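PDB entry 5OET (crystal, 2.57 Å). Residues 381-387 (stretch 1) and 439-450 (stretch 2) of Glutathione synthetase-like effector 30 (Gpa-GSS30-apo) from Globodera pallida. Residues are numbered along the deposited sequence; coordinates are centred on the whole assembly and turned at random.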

# COMPACT_ATOMS: atom_id res chain seq x y z
N GLN A 381 5.06 -5.88 36.65
CA GLN A 381 4.35 -4.77 37.30
C GLN A 381 5.32 -3.75 37.87
O GLN A 381 6.48 -4.06 38.11
CB GLN A 381 3.44 -5.26 38.43
CG GLN A 381 2.11 -5.82 37.96
CD GLN A 381 1.19 -6.19 39.11
OE1 GLN A 381 1.65 -6.58 40.17
NE2 GLN A 381 -0.12 -6.05 38.91
N THR A 382 4.85 -2.52 38.08
CA THR A 382 5.63 -1.49 38.76
C THR A 382 4.81 -1.01 39.93
O THR A 382 3.76 -0.40 39.73
CB THR A 382 5.94 -0.29 37.84
OG1 THR A 382 6.39 -0.76 36.57
CG2 THR A 382 7.02 0.60 38.46
N LYS A 383 5.28 -1.26 41.15
CA LYS A 383 4.51 -0.92 42.35
C LYS A 383 4.07 0.54 42.23
O LYS A 383 4.89 1.41 41.95
CB LYS A 383 5.31 -1.12 43.66
CG LYS A 383 5.90 -2.52 43.93
CD LYS A 383 4.84 -3.62 44.02
CE LYS A 383 5.25 -4.91 43.30
NZ LYS A 383 4.07 -5.80 43.07
N GLY A 384 2.76 0.77 42.38
CA GLY A 384 2.17 2.11 42.37
C GLY A 384 1.28 2.33 43.59
O GLY A 384 0.33 1.59 43.78
N TRP A 385 1.59 3.35 44.39
CA TRP A 385 0.92 3.59 45.68
C TRP A 385 -0.07 4.74 45.62
O TRP A 385 0.25 5.81 45.11
CB TRP A 385 1.94 3.91 46.78
CG TRP A 385 2.97 2.86 46.94
CD1 TRP A 385 2.91 1.75 47.72
CD2 TRP A 385 4.24 2.83 46.29
NE1 TRP A 385 4.06 1.03 47.60
CE2 TRP A 385 4.90 1.67 46.73
CE3 TRP A 385 4.88 3.67 45.38
CZ2 TRP A 385 6.17 1.32 46.29
CZ3 TRP A 385 6.15 3.33 44.94
CH2 TRP A 385 6.79 2.16 45.40
N ALA A 386 -1.27 4.51 46.15
CA ALA A 386 -2.34 5.49 46.10
C ALA A 386 -2.12 6.62 47.08
O ALA A 386 -1.25 6.56 47.95
CB ALA A 386 -3.66 4.81 46.41
N ILE A 387 -2.91 7.67 46.90
CA ILE A 387 -3.14 8.67 47.94
C ILE A 387 -4.65 8.79 48.16
O ILE A 387 -5.11 9.38 49.14
CB ILE A 387 -2.59 10.06 47.56
CG1 ILE A 387 -1.28 9.98 46.76
CG2 ILE A 387 -2.44 10.92 48.82
CD1 ILE A 387 -1.03 11.24 45.94
N ASP A 439 -8.50 16.13 45.07
CA ASP A 439 -7.57 15.70 44.02
C ASP A 439 -6.77 14.41 44.34
O ASP A 439 -6.39 13.70 43.42
CB ASP A 439 -6.58 16.82 43.66
CG ASP A 439 -7.06 17.71 42.49
OD1 ASP A 439 -7.52 17.17 41.46
OD2 ASP A 439 -6.91 18.93 42.61
N ARG A 440 -6.52 14.14 45.62
CA ARG A 440 -5.77 12.95 46.06
C ARG A 440 -6.27 11.63 45.47
O ARG A 440 -5.47 10.75 45.15
CB ARG A 440 -5.72 12.84 47.59
CG ARG A 440 -4.59 13.65 48.20
CD ARG A 440 -4.64 13.73 49.72
NE ARG A 440 -3.33 13.63 50.39
CZ ARG A 440 -2.30 14.47 50.25
NH1 ARG A 440 -2.34 15.53 49.44
NH2 ARG A 440 -1.19 14.25 50.93
N ASP A 441 -7.59 11.49 45.30
CA ASP A 441 -8.15 10.25 44.77
C ASP A 441 -7.96 10.06 43.25
O ASP A 441 -8.35 9.02 42.72
CB ASP A 441 -9.65 10.14 45.12
CG ASP A 441 -9.91 10.22 46.63
OD1 ASP A 441 -9.09 9.69 47.41
OD2 ASP A 441 -10.94 10.81 47.05
N PHE A 442 -7.36 11.04 42.55
CA PHE A 442 -7.12 10.98 41.09
C PHE A 442 -5.66 10.81 40.68
O PHE A 442 -5.36 10.84 39.48
CB PHE A 442 -7.71 12.24 40.41
CG PHE A 442 -9.21 12.32 40.50
CD1 PHE A 442 -9.83 12.79 41.67
CD2 PHE A 442 -10.03 11.87 39.44
CE1 PHE A 442 -11.22 12.82 41.78
CE2 PHE A 442 -11.42 11.89 39.56
CZ PHE A 442 -12.01 12.37 40.72
N TYR A 443 -4.76 10.64 41.64
CA TYR A 443 -3.33 10.51 41.37
C TYR A 443 -2.74 9.35 42.16
O TYR A 443 -3.28 8.96 43.18
CB TYR A 443 -2.57 11.79 41.73
CG TYR A 443 -2.90 13.00 40.88
CD1 TYR A 443 -3.94 13.84 41.21
CD2 TYR A 443 -2.15 13.32 39.75
CE1 TYR A 443 -4.25 14.97 40.47
CE2 TYR A 443 -2.45 14.44 38.97
CZ TYR A 443 -3.51 15.26 39.33
OH TYR A 443 -3.82 16.39 38.60
N TYR A 444 -1.62 8.82 41.68
CA TYR A 444 -0.83 7.84 42.44
C TYR A 444 0.68 8.05 42.27
O TYR A 444 1.13 8.77 41.38
CB TYR A 444 -1.22 6.42 42.05
CG TYR A 444 -0.88 6.04 40.64
CD1 TYR A 444 -1.73 6.37 39.59
CD2 TYR A 444 0.29 5.35 40.34
CE1 TYR A 444 -1.41 6.04 38.28
CE2 TYR A 444 0.61 5.01 39.03
CZ TYR A 444 -0.25 5.35 38.01
OH TYR A 444 0.07 4.99 36.72
N LEU A 445 1.45 7.43 43.15
CA LEU A 445 2.91 7.47 43.12
C LEU A 445 3.45 6.19 42.48
O LEU A 445 3.05 5.12 42.89
CB LEU A 445 3.47 7.59 44.54
CG LEU A 445 4.02 8.92 45.02
CD1 LEU A 445 4.61 8.74 46.42
CD2 LEU A 445 5.10 9.48 44.12
N THR A 446 4.33 6.32 41.48
CA THR A 446 5.09 5.17 40.97
C THR A 446 6.59 5.44 40.79
O THR A 446 7.04 6.58 40.74
CB THR A 446 4.50 4.63 39.66
OG1 THR A 446 4.85 3.25 39.51
CG2 THR A 446 4.90 5.41 38.45
N GLU A 447 7.34 4.35 40.70
CA GLU A 447 8.76 4.38 40.46
C GLU A 447 8.92 4.79 39.01
O GLU A 447 8.29 4.22 38.13
CB GLU A 447 9.43 3.01 40.69
CG GLU A 447 9.57 2.58 42.15
CD GLU A 447 10.91 1.91 42.50
OE1 GLU A 447 11.93 2.12 41.79
OE2 GLU A 447 10.94 1.19 43.54
N LYS A 448 9.76 5.80 38.77
CA LYS A 448 10.14 6.21 37.43
C LYS A 448 11.08 5.16 36.88
O LYS A 448 11.99 4.72 37.57
CB LYS A 448 10.84 7.57 37.48
CG LYS A 448 11.14 8.18 36.12
CD LYS A 448 11.76 9.57 36.30
CE LYS A 448 11.91 10.29 34.96
NZ LYS A 448 12.43 11.68 35.14
N LEU A 449 10.86 4.73 35.65
CA LEU A 449 11.72 3.72 35.04
C LEU A 449 12.90 4.37 34.32
O LEU A 449 12.76 5.44 33.72
CB LEU A 449 10.90 2.85 34.09
CG LEU A 449 9.71 2.17 34.81
CD1 LEU A 449 8.81 1.46 33.82
CD2 LEU A 449 10.17 1.25 35.95
N ARG A 450 14.06 3.73 34.40
CA ARG A 450 15.25 4.21 33.71
C ARG A 450 15.30 3.50 32.36
O ARG A 450 15.67 2.34 32.29
CB ARG A 450 16.52 3.95 34.56
CG ARG A 450 16.35 4.28 36.07
CD ARG A 450 17.54 4.94 36.77
NE ARG A 450 18.86 4.35 36.48
CZ ARG A 450 19.74 4.77 35.56
NH1 ARG A 450 19.46 5.80 34.76
NH2 ARG A 450 20.91 4.14 35.42

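The two stretches meet as a short antiparallel β contact, centred on one hydrogen-bonded residue pair and extended at both ends by side-chain packing, with 599 Å² of surface buried between them. The strands run at 152° to each other and approach to 4.5 Å between their axes. At the centre, Trp385 and Leu445 exchange two backbone hydrogen bonds: Trp385 N donates to Leu445 O at 2.7 Å, and Leu445 N donates to Trp385 O at 2.8 Å, the second almost straight. Leu445 O also receives a CA-H...O contact from Gly384, whose CA lies 3.2 Å away, so this carbonyl is approached by two consecutive residues of the partner strand.

The side chains of Trp385 and Leu445 emerge on the same face of the sheet, where Trp385 CE3 lies 4.2 Å from Leu445 CB. The indole reaches along the neighbouring strand as far as Glu447, whose CG sits at the ring edge, 4.3 Å from Trp385 CH2. Here the aliphatic part of the glutamate provides the contact. The broad ring suits this position because it can cover carbon atoms of two residues on the opposing strand even though it remains exposed.

Gly384, Tyr444 and Thr446 belong to the other face. The absence of a side chain at Gly384 matters here: an ideally placed CB would come within 3.3 Å of Tyr444 CD2, a tight approach. With hydrogen alone at this position, Gly384 CA stays 4.3 Å from Tyr444 CD2, and the buried tyrosine ring can lie beside the backbone.

Beyond the central pair, Thr446 adds a side-chain hydrogen bond, its OG1 donating to Lys383 O at 3.1 Å. The hydroxyl thus satisfies a backbone carbonyl while being itself buried. The CA-to-CB bond of Thr382 points toward the second stretch, and its methyl group fills the space next to this hydrogen bond, with CG2 3.6 Å from Thr446 OG1 and 4.1 Å from Leu449 CD2. Lys383, in contrast, contributes its carbonyl while the end of its side chain leads away.

At the other end, Ile387 has the largest area covered by the partner stretch, 122 Å². Its CA-to-CB bond points toward the second stretch, and CG2 comes within 3.3 Å of Arg440 NE. A type I turn from Arg440 to Tyr443 leads from this packing site into the strand.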